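PDB 1ZB1: vacuolar-sorting protein BRO1 from Saccharomyces cerevisiae, which helps sort and concentrate cargo at multivesicular bodies, recruiting the deubiquitinase DOA4 to endosomes so that ubiquitin is removed before cargo enters lumenal vesicles. Local coordinates for residues 356-359 / 360-364; 66-69 / 70-74; 279-282 / 283-287; 311-314 / 315-318. One frame throughout, in Å; residues are numbered along the deposited sequence.

Contact 1: residues 356-359 / 360-364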
loop_
_atom_site.group_PDB
_atom_site.type_symbol
_atom_site.label_atom_id
_atom_site.label_comp_id
_atom_site.label_asym_id
_atom_site.label_seq_id
_atom_site.Cartn_x
_atom_site.Cartn_y
_atom_site.Cartn_z
ATOM N N TYR A 356 13.227 11.265 12.032
ATOM C CA TYR A 356 13.655 12.430 11.247
ATOM C C TYR A 356 13.398 13.794 11.886
ATOM O O TYR A 356 13.986 14.795 11.471
ATOM C CB TYR A 356 12.977 12.416 9.871
ATOM C CG TYR A 356 13.275 11.184 9.055
ATOM C CD1 TYR A 356 12.535 10.012 9.223
ATOM C CD2 TYR A 356 14.324 11.178 8.138
ATOM C CE1 TYR A 356 12.840 8.855 8.486
ATOM C CE2 TYR A 356 14.636 10.035 7.403
ATOM C CZ TYR A 356 13.893 8.880 7.583
ATOM O OH TYR A 356 14.219 7.746 6.873
ATOM N N MET A 357 12.532 13.833 12.894
ATOM C CA MET A 357 12.165 15.088 13.550
ATOM C C MET A 357 13.270 15.899 14.252
ATOM O O MET A 357 13.348 17.117 14.081
ATOM C CB MET A 357 11.017 14.825 14.530
ATOM C CG MET A 357 9.731 14.343 13.861
ATOM S SD MET A 357 8.961 15.573 12.761
ATOM C CE MET A 357 8.050 16.548 13.929
ATOM N N GLN A 358 14.121 15.236 15.032
ATOM C CA GLN A 358 15.194 15.928 15.757
ATOM C C GLN A 358 16.138 16.804 14.925
ATOM O O GLN A 358 16.259 18.006 15.174
ATOM C CB GLN A 358 16.030 14.912 16.543
ATOM C CG GLN A 358 15.822 14.955 18.045
ATOM C CD GLN A 358 16.286 16.263 18.671
ATOM O OE1 GLN A 358 15.714 17.326 18.422
ATOM N NE2 GLN A 358 17.334 16.188 19.490
ATOM N N ASP A 359 16.815 16.207 13.950
ATOM C CA ASP A 359 17.760 16.954 13.120
ATOM C C ASP A 359 17.140 18.154 12.400
ATOM O O ASP A 359 17.777 19.206 12.263
ATOM C CB ASP A 359 18.427 16.027 12.094
ATOM C CG ASP A 359 19.364 15.016 12.742
ATOM O OD1 ASP A 359 20.128 15.406 13.655
ATOM O OD2 ASP A 359 19.347 13.833 12.332
ATOM N N VAL A 360 15.901 17.998 11.943
ATOM C CA VAL A 360 15.209 19.072 11.242
ATOM C C VAL A 360 14.865 20.238 12.169
ATOM O O VAL A 360 15.006 21.397 11.791
ATOM C CB VAL A 360 13.919 18.544 10.558
ATOM C CG1 VAL A 360 13.052 19.704 10.095
ATOM C CG2 VAL A 360 14.296 17.673 9.362
ATOM N N ALA A 361 14.422 19.933 13.384
ATOM C CA ALA A 361 14.074 20.983 14.335
ATOM C C ALA A 361 15.287 21.853 14.660
ATOM O O ALA A 361 15.167 23.069 14.821
ATOM C CB ALA A 361 13.523 20.370 15.614
ATOM N N ASN A 362 16.457 21.232 14.759
ATOM C CA ASN A 362 17.668 21.974 15.076
ATOM C C ASN A 362 18.140 22.841 13.919
ATOM O O ASN A 362 18.492 24.005 14.105
ATOM C CB ASN A 362 18.792 21.018 15.485
ATOM C CG ASN A 362 18.495 20.296 16.783
ATOM O OD1 ASN A 362 18.002 20.897 17.743
ATOM N ND2 ASN A 362 18.805 19.007 16.828
ATOM N N LYS A 363 18.138 22.265 12.724
ATOM C CA LYS A 363 18.578 22.972 11.533
ATOM C C LYS A 363 17.732 24.200 11.190
ATOM O O LYS A 363 18.265 25.231 10.780
ATOM C CB LYS A 363 18.593 22.004 10.344
ATOM C CG LYS A 363 19.078 22.603 9.043
ATOM C CD LYS A 363 19.217 21.533 7.966
ATOM C CE LYS A 363 19.652 22.147 6.642
ATOM N NZ LYS A 363 19.981 21.140 5.585
ATOM N N TYR A 364 16.421 24.105 11.379
ATOM C CA TYR A 364 15.538 25.214 11.019
ATOM C C TYR A 364 14.985 26.110 12.125
ATOM O O TYR A 364 14.116 26.943 11.872
ATOM C CB TYR A 364 14.382 24.672 10.173
ATOM C CG TYR A 364 14.859 24.074 8.878
ATOM C CD1 TYR A 364 15.000 22.693 8.725
ATOM C CD2 TYR A 364 15.233 24.893 7.818
ATOM C CE1 TYR A 364 15.509 22.151 7.545
ATOM C CE2 TYR A 364 15.741 24.363 6.641
ATOM C CZ TYR A 364 15.879 22.998 6.509
ATOM O OH TYR A 364 16.388 22.491 5.336
HETATM O O HOH W 1 20.619 17.742 15.077
#

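Contact 2: residues 66-69 / 70-74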
loop_
_atom_site.group_PDB
_atom_site.type_symbol
_atom_site.label_atom_id
_atom_site.label_comp_id
_atom_site.label_asym_id
_atom_site.label_seq_id
_atom_site.Cartn_x
_atom_site.Cartn_y
_atom_site.Cartn_z
ATOM N N SER A 66 15.047 5.018 -2.417
ATOM C CA SER A 66 15.387 5.208 -1.008
ATOM C C SER A 66 15.867 6.619 -0.687
ATOM O O SER A 66 15.524 7.171 0.365
ATOM C CB SER A 66 16.420 4.179 -0.552
ATOM O OG SER A 66 15.803 2.904 -0.434
ATOM N N SER A 67 16.635 7.204 -1.600
ATOM C CA SER A 67 17.147 8.557 -1.424
ATOM C C SER A 67 16.000 9.571 -1.574
ATOM O O SER A 67 15.925 10.553 -0.832
ATOM C CB SER A 67 18.250 8.833 -2.454
ATOM O OG SER A 67 18.886 10.083 -2.224
ATOM N N LEU A 68 15.112 9.326 -2.536
ATOM C CA LEU A 68 13.954 10.198 -2.771
ATOM C C LEU A 68 13.056 10.186 -1.526
ATOM O O LEU A 68 12.541 11.223 -1.104
ATOM C CB LEU A 68 13.159 9.697 -3.986
ATOM C CG LEU A 68 11.954 10.552 -4.410
ATOM C CD1 LEU A 68 12.437 11.911 -4.932
ATOM C CD2 LEU A 68 11.177 9.827 -5.498
ATOM N N SER A 69 12.884 9.002 -0.944
ATOM C CA SER A 69 12.079 8.817 0.270
ATOM C C SER A 69 12.656 9.662 1.411
ATOM O O SER A 69 11.938 10.393 2.111
ATOM C CB SER A 69 12.085 7.331 0.657
ATOM O OG SER A 69 11.459 7.105 1.907
ATOM N N GLU A 70 13.966 9.556 1.595
ATOM C CA GLU A 70 14.662 10.317 2.626
ATOM C C GLU A 70 14.378 11.818 2.506
ATOM O O GLU A 70 14.097 12.479 3.511
ATOM C CB GLU A 70 16.173 10.076 2.515
ATOM C CG GLU A 70 17.009 10.776 3.576
ATOM C CD GLU A 70 18.495 10.759 3.236
ATOM O OE1 GLU A 70 18.929 9.809 2.550
ATOM O OE2 GLU A 70 19.228 11.686 3.655
ATOM N N GLN A 71 14.468 12.362 1.288
ATOM C CA GLN A 71 14.224 13.797 1.090
ATOM C C GLN A 71 12.805 14.173 1.508
ATOM O O GLN A 71 12.581 15.214 2.128
ATOM C CB GLN A 71 14.432 14.198 -0.379
ATOM C CG GLN A 71 15.742 13.728 -1.001
ATOM C CD GLN A 71 16.958 14.004 -0.137
ATOM O OE1 GLN A 71 17.765 13.108 0.106
ATOM N NE2 GLN A 71 17.105 15.240 0.322
ATOM N N ASN A 72 11.844 13.326 1.152
ATOM C CA ASN A 72 10.448 13.581 1.498
ATOM C C ASN A 72 10.167 13.495 2.998
ATOM O O ASN A 72 9.408 14.307 3.528
ATOM C CB ASN A 72 9.543 12.622 0.727
ATOM C CG ASN A 72 9.256 13.113 -0.680
ATOM O OD1 ASN A 72 8.342 13.917 -0.891
ATOM N ND2 ASN A 72 10.051 12.650 -1.652
ATOM N N LEU A 73 10.766 12.518 3.681
ATOM C CA LEU A 73 10.570 12.383 5.127
ATOM C C LEU A 73 11.156 13.610 5.832
ATOM O O LEU A 73 10.574 14.120 6.789
ATOM C CB LEU A 73 11.254 11.122 5.671
ATOM C CG LEU A 73 10.579 9.749 5.788
ATOM C CD1 LEU A 73 9.075 9.870 5.735
ATOM C CD2 LEU A 73 11.101 8.826 4.703
ATOM N N LYS A 74 12.313 14.077 5.363
ATOM C CA LYS A 74 12.941 15.256 5.955
ATOM C C LYS A 74 12.118 16.515 5.676
ATOM O O LYS A 74 11.960 17.383 6.550
ATOM C CB LYS A 74 14.370 15.429 5.418
ATOM C CG LYS A 74 15.325 14.350 5.926
ATOM C CD LYS A 74 16.765 14.573 5.472
ATOM C CE LYS A 74 17.697 13.568 6.162
ATOM N NZ LYS A 74 19.111 13.650 5.700
HETATM O O HOH W 2 20.162 10.266 0.053
#

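Contact 3: residues 279-282 / 283-287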
loop_
_atom_site.group_PDB
_atom_site.type_symbol
_atom_site.label_atom_id
_atom_site.label_comp_id
_atom_site.label_asym_id
_atom_site.label_seq_id
_atom_site.Cartn_x
_atom_site.Cartn_y
_atom_site.Cartn_z
ATOM N N PHE A 279 -12.943 -30.665 0.957
ATOM C CA PHE A 279 -12.215 -29.404 0.877
ATOM C C PHE A 279 -11.436 -29.258 -0.421
ATOM O O PHE A 279 -11.235 -28.144 -0.902
ATOM C CB PHE A 279 -11.287 -29.244 2.082
ATOM C CG PHE A 279 -11.939 -28.558 3.242
ATOM C CD1 PHE A 279 -12.079 -27.173 3.254
ATOM C CD2 PHE A 279 -12.461 -29.294 4.299
ATOM C CE1 PHE A 279 -12.732 -26.526 4.305
ATOM C CE2 PHE A 279 -13.117 -28.662 5.356
ATOM C CZ PHE A 279 -13.253 -27.273 5.358
ATOM N N LEU A 280 -10.993 -30.375 -0.991
ATOM C CA LEU A 280 -10.274 -30.316 -2.260
ATOM C C LEU A 280 -11.312 -29.968 -3.321
ATOM O O LEU A 280 -11.016 -29.315 -4.322
ATOM C CB LEU A 280 -9.620 -31.663 -2.572
ATOM C CG LEU A 280 -8.233 -31.894 -1.965
ATOM C CD1 LEU A 280 -7.210 -31.046 -2.697
ATOM C CD2 LEU A 280 -8.245 -31.555 -0.486
ATOM N N ASP A 281 -12.537 -30.414 -3.070
ATOM C CA ASP A 281 -13.668 -30.162 -3.951
ATOM C C ASP A 281 -13.885 -28.650 -3.963
ATOM O O ASP A 281 -13.948 -28.026 -5.024
ATOM C CB ASP A 281 -14.910 -30.868 -3.397
ATOM C CG ASP A 281 -15.983 -31.079 -4.443
ATOM O OD1 ASP A 281 -16.497 -30.081 -4.994
ATOM O OD2 ASP A 281 -16.315 -32.254 -4.713
ATOM N N PHE A 282 -13.984 -28.069 -2.768
ATOM C CA PHE A 282 -14.187 -26.633 -2.614
ATOM C C PHE A 282 -13.043 -25.844 -3.238
ATOM O O PHE A 282 -13.266 -24.817 -3.882
ATOM C CB PHE A 282 -14.305 -26.271 -1.132
ATOM C CG PHE A 282 -14.474 -24.802 -0.880
ATOM C CD1 PHE A 282 -15.638 -24.143 -1.272
ATOM C CD2 PHE A 282 -13.469 -24.071 -0.253
ATOM C CE1 PHE A 282 -15.799 -22.776 -1.042
ATOM C CE2 PHE A 282 -13.619 -22.704 -0.017
ATOM C CZ PHE A 282 -14.787 -22.056 -0.413
ATOM N N SER A 283 -11.821 -26.328 -3.042
ATOM C CA SER A 283 -10.643 -25.673 -3.589
ATOM C C SER A 283 -10.741 -25.553 -5.109
ATOM O O SER A 283 -10.488 -24.489 -5.675
ATOM C CB SER A 283 -9.385 -26.459 -3.220
ATOM O OG SER A 283 -8.220 -25.821 -3.717
ATOM N N MET A 284 -11.105 -26.652 -5.764
ATOM C CA MET A 284 -11.241 -26.674 -7.216
ATOM C C MET A 284 -12.278 -25.655 -7.679
ATOM O O MET A 284 -12.079 -24.976 -8.682
ATOM C CB MET A 284 -11.650 -28.072 -7.696
ATOM C CG MET A 284 -11.774 -28.197 -9.215
ATOM S SD MET A 284 -10.194 -28.014 -10.078
ATOM C CE MET A 284 -10.234 -26.321 -10.548
ATOM N N GLN A 285 -13.385 -25.566 -6.949
ATOM C CA GLN A 285 -14.450 -24.621 -7.270
ATOM C C GLN A 285 -13.887 -23.200 -7.324
ATOM O O GLN A 285 -14.042 -22.492 -8.317
ATOM C CB GLN A 285 -15.554 -24.687 -6.210
ATOM C CG GLN A 285 -16.351 -25.986 -6.194
ATOM C CD GLN A 285 -17.314 -26.063 -5.016
ATOM O OE1 GLN A 285 -18.069 -25.127 -4.753
ATOM N NE2 GLN A 285 -17.292 -27.186 -4.302
ATOM N N GLN A 286 -13.229 -22.799 -6.239
ATOM C CA GLN A 286 -12.641 -21.473 -6.139
ATOM C C GLN A 286 -11.609 -21.200 -7.224
ATOM O O GLN A 286 -11.578 -20.108 -7.790
ATOM C CB GLN A 286 -12.017 -21.288 -4.757
ATOM C CG GLN A 286 -13.047 -21.132 -3.657
ATOM C CD GLN A 286 -13.978 -19.959 -3.911
ATOM O OE1 GLN A 286 -13.529 -18.837 -4.160
ATOM N NE2 GLN A 286 -15.279 -20.210 -3.845
ATOM N N LEU A 287 -10.762 -22.182 -7.519
ATOM C CA LEU A 287 -9.758 -21.991 -8.557
ATOM C C LEU A 287 -10.453 -21.720 -9.893
ATOM O O LEU A 287 -10.034 -20.850 -10.660
ATOM C CB LEU A 287 -8.864 -23.225 -8.687
ATOM C CG LEU A 287 -7.854 -23.143 -9.833
ATOM C CD1 LEU A 287 -6.892 -21.999 -9.587
ATOM C CD2 LEU A 287 -7.092 -24.459 -9.952
#

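Contact 4: residues 311-314 / 315-318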
loop_
_atom_site.group_PDB
_atom_site.type_symbol
_atom_site.label_atom_id
_atom_site.label_comp_id
_atom_site.label_asym_id
_atom_site.label_seq_id
_atom_site.Cartn_x
_atom_site.Cartn_y
_atom_site.Cartn_z
ATOM N N GLU A 311 -6.460 -31.981 -9.047
ATOM C CA GLU A 311 -7.116 -33.163 -9.585
ATOM C C GLU A 311 -6.331 -34.417 -9.234
ATOM O O GLU A 311 -6.902 -35.426 -8.827
ATOM C CB GLU A 311 -7.271 -33.041 -11.105
ATOM C CG GLU A 311 -8.317 -32.016 -11.522
ATOM C CD GLU A 311 -8.495 -31.920 -13.029
ATOM O OE1 GLU A 311 -9.416 -31.197 -13.465
ATOM O OE2 GLU A 311 -7.717 -32.561 -13.770
ATOM N N LYS A 312 -5.015 -34.337 -9.388
ATOM C CA LYS A 312 -4.135 -35.453 -9.087
ATOM C C LYS A 312 -4.359 -35.922 -7.648
ATOM O O LYS A 312 -4.573 -37.109 -7.395
ATOM C CB LYS A 312 -2.685 -35.015 -9.291
ATOM C CG LYS A 312 -1.719 -36.145 -9.600
ATOM C CD LYS A 312 -0.502 -35.611 -10.345
ATOM C CE LYS A 312 -0.920 -34.910 -11.638
ATOM N NZ LYS A 312 0.233 -34.385 -12.426
ATOM N N LYS A 313 -4.326 -34.981 -6.711
ATOM C CA LYS A 313 -4.527 -35.298 -5.302
ATOM C C LYS A 313 -5.959 -35.765 -5.070
ATOM O O LYS A 313 -6.208 -36.700 -4.311
ATOM C CB LYS A 313 -4.249 -34.067 -4.438
ATOM C CG LYS A 313 -3.912 -34.396 -2.998
ATOM C CD LYS A 313 -2.592 -35.156 -2.932
ATOM C CE LYS A 313 -2.270 -35.581 -1.519
ATOM N NZ LYS A 313 -3.355 -36.440 -0.989
ATOM N N GLN A 314 -6.898 -35.102 -5.734
ATOM C CA GLN A 314 -8.313 -35.430 -5.620
ATOM C C GLN A 314 -8.546 -36.899 -5.991
ATOM O O GLN A 314 -9.372 -37.577 -5.380
ATOM C CB GLN A 314 -9.119 -34.513 -6.545
ATOM C CG GLN A 314 -10.356 -33.881 -5.914
ATOM C CD GLN A 314 -10.795 -32.610 -6.639
ATOM O OE1 GLN A 314 -11.835 -32.025 -6.324
ATOM N NE2 GLN A 314 -9.996 -32.176 -7.612
ATOM N N LYS A 315 -7.810 -37.380 -6.990
ATOM C CA LYS A 315 -7.928 -38.765 -7.444
ATOM C C LYS A 315 -7.540 -39.735 -6.334
ATOM O O LYS A 315 -8.350 -40.546 -5.890
ATOM C CB LYS A 315 -7.015 -39.018 -8.646
ATOM C CG LYS A 315 -7.303 -38.175 -9.874
ATOM C CD LYS A 315 -6.335 -38.531 -10.997
ATOM C CE LYS A 315 -6.517 -37.635 -12.213
ATOM N NZ LYS A 315 -5.605 -38.023 -13.326
ATOM N N GLU A 316 -6.285 -39.642 -5.903
ATOM C CA GLU A 316 -5.735 -40.497 -4.856
ATOM C C GLU A 316 -6.674 -40.656 -3.667
ATOM O O GLU A 316 -6.966 -41.774 -3.242
ATOM C CB GLU A 316 -4.392 -39.932 -4.389
ATOM C CG GLU A 316 -3.387 -39.762 -5.522
ATOM C CD GLU A 316 -2.112 -39.053 -5.091
ATOM O OE1 GLU A 316 -1.250 -38.812 -5.965
ATOM O OE2 GLU A 316 -1.970 -38.736 -3.887
ATOM N N LEU A 317 -7.144 -39.535 -3.131
ATOM C CA LEU A 317 -8.057 -39.553 -1.993
ATOM C C LEU A 317 -9.321 -40.345 -2.317
ATOM O O LEU A 317 -9.803 -41.132 -1.501
ATOM C CB LEU A 317 -8.438 -38.123 -1.597
ATOM C CG LEU A 317 -7.416 -37.248 -0.860
ATOM C CD1 LEU A 317 -7.327 -37.677 0.593
ATOM C CD2 LEU A 317 -6.062 -37.342 -1.537
ATOM N N ILE A 318 -9.854 -40.131 -3.513
ATOM C CA ILE A 318 -11.066 -40.813 -3.946
ATOM C C ILE A 318 -10.865 -42.321 -4.105
ATOM O O ILE A 318 -11.686 -43.113 -3.642
ATOM C CB ILE A 318 -11.581 -40.215 -5.272
ATOM C CG1 ILE A 318 -12.002 -38.760 -5.043
ATOM C CG2 ILE A 318 -12.752 -41.032 -5.801
ATOM C CD1 ILE A 318 -12.390 -38.019 -6.301
#

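Contact 1: residues 356-359 / 360-364
Gln358 and Asn362, one turn apart on the outer side of helix 349-371, the last helix modelled in this Bro1 domain, slant across each other with their amide planes turned 70° apart. The polar ends come near without bonding: Gln358 OE1 lies 3.9 Å from Asn362 ND2. Gln358 folds at its second torsion (chi2 -65°), which swings the amide forward toward Asn362. Asn362 sends its CG anti to the carbonyl carbon (chi1 -66°), back along the helix toward Asp359. Its ND2 is close to Gln358 O, but the angle is too poor for a hydrogen bond; that carbonyl takes Asn362 N instead, at 3.3 Å. Asn362 ND2 finds its acceptor in a water, which in turn donates to Asp359 OD1 and so spans the i, i+3 pair of side chains.

The inner side is mainly packing. Val360 is buried, and its CG2, the methyl anti to the carbonyl carbon, meets Tyr356 O at 3.6 Å. Tyr356, Met357 and Ala361 touch helix 65-86, Tyr356 on Leu73 and Ser77, the other two on His81, while Tyr364 sets its ring edge-to-face with Phe78.

The exposed Lys363 behaves differently, its extended chain carrying the ammonium to a salt bridge with Glu51. The i to i+4 backbone bonds run from Ala361 N to Met357 O and from Lys363 N to Asp359 O, both 3.1 Å. The bridging water lies 2.8 Å from both Asp359 OD1 and Asn362 ND2.

Contact 2: residues 66-69 / 70-74
Regular i to i+4 backbone bonds tie the two turns together, with Asn72 N 3.2 Å from Leu68 O and Leu73 N 2.9 Å from Ser69 O. Leu68 O accepts a second hydrogen bond from Asn72, a shorter one from the side-chain ND2 at 2.9 Å, and the two donors approach from opposite faces of the carbonyl plane. The side-chain donor stands 45° out of that plane, yet the oxygen lies nearly in the plane of the Asn72 amide. With chi1 at -83°, the Asn72 side chain leans back beside that of Leu68, the two pointing the same way.

On the more exposed side, a water joins Ser67 OG (2.6 Å) to Glu70 OE1, to which it donates. The extended Glu70 chain offers its other oxygen to the next turn: Lys74 NZ meets OE2 at 2.8 Å through the anti lone pair, an i, i+4 salt bridge. On the buried side, Leu73 CD2 approaches Ser69 OG to 3.3 Å.

Leu68, Ser69 and Asn72 rest on Ile132. The arrangement is that of a buried asparagine whose amide doubles an i to i+4 carbonyl bond and also donates to Ala59 O, in a helix packed among helices 118-139 and 349-371 of the largely helical Bro1 domain.

Contact 3: residues 279-282 / 283-287
Helix 275-290 carries two i, i+4 side-chain pairs on adjacent positions, Asp281 with Gln285 and Phe282 with Gln286. In the first, Gln285 NE2 donates to Asp281 OD1 at 3.1 Å, with an N-H...O angle of 145°. The oxygen is met on its anti side, somewhat out of the carboxylate plane, and the carboxylate and amide planes stand nearly perpendicular, 87° apart. Gln285 is extended beyond CG, which carries its amide back past Asp281 O to the carboxylate.

The second pair is a CH-pi contact. Gln286 CG sits over one face of the Phe282 ring, 4.1 Å from the centroid and displaced toward the rim, 3.8 Å from CZ. Phe282 holds CG anti to N (chi1 178°), which stands its ring out from the helix; Gln286 leans back a turn to lay CG on it. Both residues face helix 242-269, the preceding helix of this mainly helical Bro1 domain: Phe282 touches Ala260, and Gln286 packs on Lys256 while its OE1 bonds to His253 ND1.

Ser283 faces the same helix and is buried, its OG hydrogen-bonded to Ser257 O. Beneath these side chains the backbone bonds are regular, with Ser283 N 2.9 Å from Phe279 O and Gln286 N 3.1 Å from Phe282 O.

Contact 4: residues 311-314 / 315-318
Lys315 N reaches Glu311 O at 2.8 Å, but the next backbone bonds of helix 303-322 are weaker. Glu316 N is only weakly bonded to Lys312 O at 3.4 Å. Lys312 O also draws a weak bond from Lys315 N, so this carbonyl has an i+3 and an i+4 donor, neither of them strong. Ile318 N to Gln314 O, 3.2 Å, is an ordinary i to i+4 bond.

Among the charged groups, Lys312, Lys315 and Glu316 face outward, whereas Lys313 lies at the border with helix 242-269. Lys313 and Glu316 cross at about a right angle, the bends of Lys313 (chi2 65°, chi4 59°) folding its chain over toward the next turn. Its NZ is 3.9 Å from Glu316 OE2, a long salt bridge; the stronger partner is Glu268 on helix 242-269, though the place of NZ is uncertain and the fine geometry of both pairs with it. Glu311 is paired through OE1 with Lys307, one turn earlier, and its OE2 remains 5.9 Å from Lys315 NZ, too far for direct pairing.

Carbon atoms packed against backbone carbonyl oxygens make the third group. Lys315 holds CG anti to its carbonyl carbon (chi1 -61°), which lays the start of its extended chain against Glu311 O, with CG 3.0 Å from that oxygen. Ile318 sends CG1 back over Gln314 O in the same manner, a very tight fit at 2.9 Å. Leu317 is buried against Ile277 and Glu268, and Gln314 touches Leu280. The result is an amphipathic surface helix, Lys312, Lys315 and Glu316 outward, Leu317 inward and Lys313 reaching across to helix 242-269, near one end of the elongated Bro1 domain.

All four contacts are one-turn pairings within single helices, but they form two clusters on opposite sides of the chain's centre. Contacts 1 and 2 touch, Tyr356 CE1 meeting Leu73 CG at 3.6 Å, and so join helices 349-371 and 65-86. Contacts 3 and 4 touch where Gln314 OE1 lies over Leu280 and Asp281, joining two successive helices. Centres of contacts 1 and 4 are about 64 Å apart. Contacts 1 and 4 are superficial, one using a bridging water, the other charged side chains whose stronger partners lie beyond the two segments. Contacts 2 and 3 are partly buried: the former doubles up donors on one carbonyl, the latter sets an exposed amide-carboxylate bond beside a more sheltered CH-pi pair.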